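Long-range contacts in CELL division inhibitor (Pyrococcus furiosus, PDB 1G3Q), which probably binds and hydrolyses ATP as a MinD-type regulator of cell division and here holds ADP and a magnesium ion: residues 25-30 with 228-233; 76-81 with 209-214. All blocks are in the same frame, centred on the assembly; numbering follows the deposited sequence.

In the fold
Both contacts involve the surroundings of helix 16-29, the helix that begins in the nucleotide-binding loop. Interaction 1 joins the C-terminal part of this helix to the C-terminal helix 221-235, while interaction 2 joins the loop between strands 74-75 and 81-84 to the linker between helices 201-209 and 213-216. Their centres lie about 13 Å apart, and they meet through V25 CG2, which is 3.8 Å from P212 CG, and through a probable hydrogen bond of 2.9 Å from N80 ND2 to G28 O. The side chain of P212 stays about 10 Å from the bound ADP, and that of A26 about 11 Å from the side chain of T18, an ADP-binding residue.

Interaction 1: 25-30 with 228-233; sequences VALGDR and KLAEEI
A26, L27 and R30 meet A230 and E231 in a mainly apolar helix-to-helix contact between the C-terminal part of helix 16-29 and the C-terminal helix 221-235. The methyl of A230 is its hub. A230 CB faces A26 CB at 3.6 Å, and two such small side chains let the helices come close. The backbones approach most nearly at L27 CA and A230 CA, 5.7 Å apart. Beside them the L27 side chain leans over, bringing CD2 to 3.7 Å from the carbonyl A230 O. R30 closes the outer side with its aliphatic part, CD lying 3.9 Å from A230 CB.

Beyond CD the R30 chain bends (chi3 67°), which turns NE off the line of the methylenes. The guanidinium carries E231 CA over the centre of one face, 4.1 Å above its plane. CG of E231, anti to its backbone N (chi1 -166°), is 3.9 Å from R30 NH2. This is contact with the carbon stem of the glutamate. Although the guanidinium and carboxylate planes are only 11° apart, R30 NH1 and E231 OE1 remain 5.1 Å from each other. The salt bridge of R30 runs instead from NE to E234, one helical turn beyond A230.

L27 and I233 both touch F114 of strand 114-118, so both helices pack on the same strand of the central sheet. Such helix pairing against a mostly parallel sheet belongs to the layered alpha-beta-alpha fold of P-loop NTPases; here helix 16-29 begins within the Walker A motif, with K16 and T17 in its first turn.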
ATOM      1  N   VAL A  25       4.323   0.219  -9.336  1.00 12.77           N
ATOM      2  CA  VAL A  25       4.597   0.241 -10.765  1.00 13.28           C
ATOM      3  C   VAL A  25       5.209   1.574 -11.198  1.00 13.38           C
ATOM      4  O   VAL A  25       6.133   1.598 -12.013  1.00 13.43           O
ATOM      5  CB  VAL A  25       3.312  -0.039 -11.585  1.00 13.38           C
ATOM      6  CG1 VAL A  25       3.626  -0.011 -13.076  1.00 14.28           C
ATOM      7  CG2 VAL A  25       2.741  -1.410 -11.208  1.00 12.99           C
ATOM      8  N   ALA A  26       4.697   2.675 -10.655  1.00 13.13           N
ATOM      9  CA  ALA A  26       5.223   3.995 -10.989  1.00 13.83           C
ATOM     10  C   ALA A  26       6.698   4.085 -10.591  1.00 13.87           C
ATOM     11  O   ALA A  26       7.538   4.521 -11.380  1.00 14.11           O
ATOM     12  CB  ALA A  26       4.417   5.082 -10.280  1.00 13.53           C
ATOM     13  N   LEU A  27       7.016   3.669  -9.367  1.00 13.94           N
ATOM     14  CA  LEU A  27       8.398   3.703  -8.895  1.00 14.40           C
ATOM     15  C   LEU A  27       9.272   2.738  -9.692  1.00 15.22           C
ATOM     16  O   LEU A  27      10.424   3.049 -10.023  1.00 15.16           O
ATOM     17  CB  LEU A  27       8.461   3.356  -7.402  1.00 13.78           C
ATOM     18  CG  LEU A  27       7.936   4.406  -6.416  1.00 13.47           C
ATOM     19  CD1 LEU A  27       7.857   3.800  -5.022  1.00 13.34           C
ATOM     20  CD2 LEU A  27       8.859   5.629  -6.418  1.00 13.35           C
ATOM     21  N   GLY A  28       8.730   1.563  -9.993  1.00 15.49           N
ATOM     22  CA  GLY A  28       9.484   0.591 -10.757  1.00 16.89           C
ATOM     23  C   GLY A  28       9.810   1.143 -12.131  1.00 18.07           C
ATOM     24  O   GLY A  28      10.885   0.897 -12.680  1.00 17.56           O
ATOM     25  N   ASP A  29       8.874   1.904 -12.686  1.00 19.42           N
ATOM     26  CA  ASP A  29       9.054   2.488 -14.005  1.00 21.63           C
ATOM     27  C   ASP A  29      10.110   3.589 -13.983  1.00 21.73           C
ATOM     28  O   ASP A  29      10.652   3.952 -15.022  1.00 21.85           O
ATOM     29  CB  ASP A  29       7.719   3.034 -14.518  1.00 23.61           C
ATOM     30  CG  ASP A  29       7.739   3.324 -16.006  1.00 26.35           C
ATOM     31  OD1 ASP A  29       8.318   2.514 -16.765  1.00 27.52           O
ATOM     32  OD2 ASP A  29       7.165   4.352 -16.426  1.00 28.02           O
ATOM     33  N   ARG A  30      10.403   4.115 -12.797  1.00 22.19           N
ATOM     34  CA  ARG A  30      11.406   5.167 -12.660  1.00 22.64           C
ATOM     35  C   ARG A  30      12.774   4.538 -12.417  1.00 22.56           C
ATOM     36  O   ARG A  30      13.765   5.240 -12.216  1.00 23.07           O
ATOM     37  CB  ARG A  30      11.040   6.106 -11.504  1.00 23.15           C
ATOM     38  CG  ARG A  30       9.739   6.866 -11.720  1.00 24.12           C
ATOM     39  CD  ARG A  30       9.300   7.593 -10.462  1.00 25.53           C
ATOM     40  NE  ARG A  30      10.203   8.681 -10.101  1.00 27.30           N
ATOM     41  CZ  ARG A  30      10.254   9.853 -10.726  1.00 27.59           C
ATOM     42  NH1 ARG A  30       9.448  10.100 -11.749  1.00 27.76           N
ATOM     43  NH2 ARG A  30      11.117  10.779 -10.331  1.00 28.40           N
ATOM     44  N   LYS A 228       2.942  11.401 -10.362  1.00 20.12           N
ATOM     45  CA  LYS A 228       3.365  12.549  -9.562  1.00 21.18           C
ATOM     46  C   LYS A 228       3.608  12.122  -8.119  1.00 20.96           C
ATOM     47  O   LYS A 228       4.556  12.583  -7.483  1.00 20.97           O
ATOM     48  CB  LYS A 228       2.314  13.662  -9.607  1.00 22.55           C
ATOM     49  CG  LYS A 228       2.197  14.337 -10.965  1.00 24.40           C
ATOM     50  CD  LYS A 228       1.281  15.550 -10.915  1.00 26.69           C
ATOM     51  CE  LYS A 228       1.191  16.228 -12.281  1.00 28.23           C
ATOM     52  NZ  LYS A 228       0.386  17.487 -12.240  1.00 29.33           N
ATOM     53  N   LEU A 229       2.758  11.238  -7.604  1.00 20.30           N
ATOM     54  CA  LEU A 229       2.930  10.751  -6.239  1.00 20.19           C
ATOM     55  C   LEU A 229       4.282  10.052  -6.112  1.00 20.29           C
ATOM     56  O   LEU A 229       5.006  10.255  -5.137  1.00 20.01           O
ATOM     57  CB  LEU A 229       1.818   9.763  -5.858  1.00 19.99           C
ATOM     58  CG  LEU A 229       2.023   9.124  -4.473  1.00 20.31           C
ATOM     59  CD1 LEU A 229       1.933  10.206  -3.395  1.00 20.08           C
ATOM     60  CD2 LEU A 229       0.983   8.042  -4.221  1.00 20.23           C
ATOM     61  N   ALA A 230       4.613   9.220  -7.096  1.00 20.82           N
ATOM     62  CA  ALA A 230       5.879   8.494  -7.092  1.00 21.53           C
ATOM     63  C   ALA A 230       7.038   9.483  -7.051  1.00 22.42           C
ATOM     64  O   ALA A 230       8.029   9.264  -6.359  1.00 21.64           O
ATOM     65  CB  ALA A 230       5.985   7.617  -8.328  1.00 21.53           C
ATOM     66  N   GLU A 231       6.903  10.572  -7.801  1.00 24.02           N
ATOM     67  CA  GLU A 231       7.933  11.603  -7.840  1.00 26.07           C
ATOM     68  C   GLU A 231       8.092  12.193  -6.439  1.00 26.62           C
ATOM     69  O   GLU A 231       9.208  12.329  -5.936  1.00 26.73           O
ATOM     70  CB  GLU A 231       7.536  12.704  -8.826  1.00 27.43           C
ATOM     71  CG  GLU A 231       8.672  13.646  -9.198  1.00 29.65           C
ATOM     72  CD  GLU A 231       8.200  14.836 -10.014  1.00 30.72           C
ATOM     73  OE1 GLU A 231       7.317  14.651 -10.881  1.00 31.67           O
ATOM     74  OE2 GLU A 231       8.718  15.952  -9.796  1.00 31.74           O
ATOM     75  N   GLU A 232       6.969  12.529  -5.808  1.00 27.39           N
ATOM     76  CA  GLU A 232       6.985  13.101  -4.463  1.00 28.71           C
ATOM     77  C   GLU A 232       7.605  12.162  -3.433  1.00 29.09           C
ATOM     78  O   GLU A 232       8.405  12.588  -2.599  1.00 28.85           O
ATOM     79  CB  GLU A 232       5.567  13.466  -4.019  1.00 29.57           C
ATOM     80  CG  GLU A 232       4.971  14.673  -4.721  1.00 31.41           C
ATOM     81  CD  GLU A 232       5.829  15.920  -4.565  1.00 33.01           C
ATOM     82  OE1 GLU A 232       6.310  16.178  -3.439  1.00 33.34           O
ATOM     83  OE2 GLU A 232       6.013  16.644  -5.568  1.00 33.96           O
ATOM     84  N   ILE A 233       7.225  10.888  -3.483  1.00 29.33           N
ATOM     85  CA  ILE A 233       7.753   9.896  -2.552  1.00 29.98           C
ATOM     86  C   ILE A 233       9.277   9.864  -2.617  1.00 31.18           C
ATOM     87  O   ILE A 233       9.949   9.797  -1.584  1.00 30.98           O
ATOM     88  CB  ILE A 233       7.204   8.479  -2.870  1.00 29.48           C
ATOM     89  CG1 ILE A 233       5.698   8.431  -2.602  1.00 28.70           C
ATOM     90  CG2 ILE A 233       7.934   7.432  -2.043  1.00 29.01           C
ATOM     91  CD1 ILE A 233       5.315   8.747  -1.174  1.00 28.44           C
TER

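Interaction 2: 76-81 with 209-214; sequences TQFDNV and EGIPAV
Q77 and F78, in the loop between two strands, reach G210, I211 and P212 in the linker between two helices. Just ahead of them, T76 shapes the loop. Its hydroxyl accepts from F78 N at 3.0 Å, forming an ST turn. The same T76 OG1 donates to V81 O at 2.8 Å, approaching from 46° out of the carbonyl plane. One side-chain oxygen thus ties both sides of the loop.

Q77 CG takes the crowded position between backbone N and carbonyl carbon (chi1 70°). It lies over the centre of one face of the F78 ring, 3.4 Å above the plane. The rest of the chain extends across I211 at about a right angle, and Q77 NE2 comes to 3.8 Å from I211 CG1.

From the loop, F78 supplies the apolar side chain of the contact. Its CZ meets P212 CD tip to tip at 3.5 Å, while the I211 methyl CG2 sits at the ring edge, in plane, 3.9 Å from F78 CE1. An alanine here would probably open a gap between the loop and the linker, leaving P212 CD and I211 CG2 without their aromatic partner and the Q77 chain without the ring beneath it. From F78 to V81 the backbone makes a type II beta turn, closed by the backbone hydrogen bond from V81 N to F78 O, 3.1 Å, with N80 at the positive-phi position.

Across the contact, G210 ends helix 201-209 as the C-prime residue of a Schellman motif, and P212 is the N-cap of helix 213-216. F78 also touches V25 of helix 16-29 and K215 of helix 213-216. P212 rests on N22 and V25, which places the linker against helix 16-29 while the loop leads into strand 81-84.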
ATOM      1  N   THR A  76       6.789  -9.885 -11.393  1.00 14.49           N
ATOM      2  CA  THR A  76       5.502  -9.410 -11.881  1.00 14.51           C
ATOM      3  C   THR A  76       5.832  -9.033 -13.320  1.00 15.13           C
ATOM      4  O   THR A  76       7.002  -9.039 -13.705  1.00 15.06           O
ATOM      5  CB  THR A  76       4.993  -8.153 -11.148  1.00 14.09           C
ATOM      6  OG1 THR A  76       5.798  -7.028 -11.516  1.00 13.33           O
ATOM      7  CG2 THR A  76       5.041  -8.354  -9.639  1.00 14.24           C
ATOM      8  N   GLN A  77       4.821  -8.706 -14.113  1.00 15.55           N
ATOM      9  CA  GLN A  77       5.053  -8.335 -15.502  1.00 16.39           C
ATOM     10  C   GLN A  77       5.606  -6.914 -15.607  1.00 16.12           C
ATOM     11  O   GLN A  77       5.849  -6.417 -16.701  1.00 15.45           O
ATOM     12  CB  GLN A  77       3.744  -8.427 -16.284  1.00 17.73           C
ATOM     13  CG  GLN A  77       2.743  -7.347 -15.911  1.00 20.09           C
ATOM     14  CD  GLN A  77       1.334  -7.695 -16.334  1.00 21.80           C
ATOM     15  OE1 GLN A  77       0.665  -8.513 -15.696  1.00 23.59           O
ATOM     16  NE2 GLN A  77       0.878  -7.088 -17.419  1.00 21.98           N
ATOM     17  N   PHE A  78       5.811  -6.267 -14.465  1.00 15.69           N
ATOM     18  CA  PHE A  78       6.302  -4.896 -14.449  1.00 16.26           C
ATOM     19  C   PHE A  78       7.779  -4.791 -14.101  1.00 16.98           C
ATOM     20  O   PHE A  78       8.273  -5.467 -13.188  1.00 16.26           O
ATOM     21  CB  PHE A  78       5.459  -4.076 -13.470  1.00 16.29           C
ATOM     22  CG  PHE A  78       3.983  -4.234 -13.690  1.00 15.48           C
ATOM     23  CD1 PHE A  78       3.366  -3.647 -14.787  1.00 15.76           C
ATOM     24  CD2 PHE A  78       3.225  -5.039 -12.849  1.00 15.29           C
ATOM     25  CE1 PHE A  78       2.017  -3.861 -15.048  1.00 15.69           C
ATOM     26  CE2 PHE A  78       1.871  -5.262 -13.100  1.00 15.39           C
ATOM     27  CZ  PHE A  78       1.268  -4.675 -14.200  1.00 15.41           C
ATOM     28  N   ASP A  79       8.478  -3.939 -14.848  1.00 17.09           N
ATOM     29  CA  ASP A  79       9.905  -3.726 -14.646  1.00 17.62           C
ATOM     30  C   ASP A  79      10.233  -3.292 -13.233  1.00 16.84           C
ATOM     31  O   ASP A  79       9.668  -2.320 -12.729  1.00 16.48           O
ATOM     32  CB  ASP A  79      10.442  -2.652 -15.601  1.00 18.90           C
ATOM     33  CG  ASP A  79      10.522  -3.127 -17.032  1.00 20.41           C
ATOM     34  OD1 ASP A  79      10.327  -4.335 -17.275  1.00 20.70           O
ATOM     35  OD2 ASP A  79      10.793  -2.288 -17.912  1.00 21.82           O
ATOM     36  N   ASN A  80      11.153  -4.022 -12.611  1.00 16.08           N
ATOM     37  CA  ASN A  80      11.629  -3.722 -11.266  1.00 16.24           C
ATOM     38  C   ASN A  80      10.603  -3.887 -10.150  1.00 15.72           C
ATOM     39  O   ASN A  80      10.820  -3.423  -9.029  1.00 15.57           O
ATOM     40  CB  ASN A  80      12.197  -2.299 -11.233  1.00 16.19           C
ATOM     41  CG  ASN A  80      13.232  -2.063 -12.321  1.00 17.06           C
ATOM     42  OD1 ASN A  80      14.192  -2.822 -12.452  1.00 17.36           O
ATOM     43  ND2 ASN A  80      13.039  -1.006 -13.107  1.00 16.90           N
ATOM     44  N   VAL A  81       9.495  -4.555 -10.443  1.00 15.19           N
ATOM     45  CA  VAL A  81       8.466  -4.754  -9.430  1.00 14.30           C
ATOM     46  C   VAL A  81       8.298  -6.223  -9.062  1.00 13.79           C
ATOM     47  O   VAL A  81       8.046  -7.073  -9.917  1.00 12.65           O
ATOM     48  CB  VAL A  81       7.106  -4.196  -9.897  1.00 14.91           C
ATOM     49  CG1 VAL A  81       6.047  -4.426  -8.821  1.00 15.38           C
ATOM     50  CG2 VAL A  81       7.235  -2.712 -10.196  1.00 14.32           C
ATOM     51  N   GLU A 209      -8.504  -5.474 -14.346  1.00 15.24           N
ATOM     52  CA  GLU A 209      -7.624  -5.990 -15.390  1.00 15.55           C
ATOM     53  C   GLU A 209      -6.390  -6.697 -14.835  1.00 15.38           C
ATOM     54  O   GLU A 209      -5.798  -7.543 -15.503  1.00 14.90           O
ATOM     55  CB  GLU A 209      -7.172  -4.836 -16.289  1.00 16.37           C
ATOM     56  CG  GLU A 209      -6.307  -5.243 -17.467  1.00 17.16           C
ATOM     57  CD  GLU A 209      -7.071  -6.051 -18.488  1.00 17.89           C
ATOM     58  OE1 GLU A 209      -8.302  -5.877 -18.577  1.00 18.61           O
ATOM     59  OE2 GLU A 209      -6.443  -6.843 -19.214  1.00 19.14           O
ATOM     60  N   GLY A 210      -5.996  -6.355 -13.615  1.00 14.93           N
ATOM     61  CA  GLY A 210      -4.802  -6.971 -13.059  1.00 14.24           C
ATOM     62  C   GLY A 210      -3.581  -6.209 -13.547  1.00 13.96           C
ATOM     63  O   GLY A 210      -2.457  -6.718 -13.539  1.00 13.53           O
ATOM     64  N   ILE A 211      -3.814  -4.980 -13.995  1.00 13.69           N
ATOM     65  CA  ILE A 211      -2.747  -4.106 -14.477  1.00 13.47           C
ATOM     66  C   ILE A 211      -3.070  -2.714 -13.954  1.00 13.10           C
ATOM     67  O   ILE A 211      -4.040  -2.095 -14.394  1.00 12.35           O
ATOM     68  CB  ILE A 211      -2.704  -4.035 -16.019  1.00 14.18           C
ATOM     69  CG1 ILE A 211      -2.503  -5.431 -16.616  1.00 14.30           C
ATOM     70  CG2 ILE A 211      -1.569  -3.112 -16.457  1.00 13.89           C
ATOM     71  CD1 ILE A 211      -2.626  -5.460 -18.151  1.00 15.24           C
ATOM     72  N   PRO A 212      -2.271  -2.206 -13.001  1.00 12.61           N
ATOM     73  CA  PRO A 212      -2.512  -0.874 -12.437  1.00 12.87           C
ATOM     74  C   PRO A 212      -2.685   0.199 -13.507  1.00 13.07           C
ATOM     75  O   PRO A 212      -1.929   0.251 -14.479  1.00 12.51           O
ATOM     76  CB  PRO A 212      -1.283  -0.645 -11.563  1.00 12.80           C
ATOM     77  CG  PRO A 212      -0.989  -2.038 -11.060  1.00 12.66           C
ATOM     78  CD  PRO A 212      -1.132  -2.860 -12.334  1.00 12.52           C
ATOM     79  N   ALA A 213      -3.685   1.051 -13.310  1.00 13.34           N
ATOM     80  CA  ALA A 213      -3.989   2.121 -14.250  1.00 13.54           C
ATOM     81  C   ALA A 213      -2.778   2.951 -14.652  1.00 14.00           C
ATOM     82  O   ALA A 213      -2.693   3.416 -15.789  1.00 13.75           O
ATOM     83  CB  ALA A 213      -5.071   3.025 -13.673  1.00 13.69           C
ATOM     84  N   VAL A 214      -1.835   3.137 -13.733  1.00 14.42           N
ATOM     85  CA  VAL A 214      -0.662   3.942 -14.043  1.00 15.19           C
ATOM     86  C   VAL A 214       0.011   3.435 -15.314  1.00 15.79           C
ATOM     87  O   VAL A 214       0.575   4.220 -16.072  1.00 15.17           O
ATOM     88  CB  VAL A 214       0.351   3.964 -12.859  1.00 16.15           C
ATOM     89  CG1 VAL A 214       0.968   2.595 -12.658  1.00 16.74           C
ATOM     90  CG2 VAL A 214       1.431   5.008 -13.116  1.00 17.35           C
TER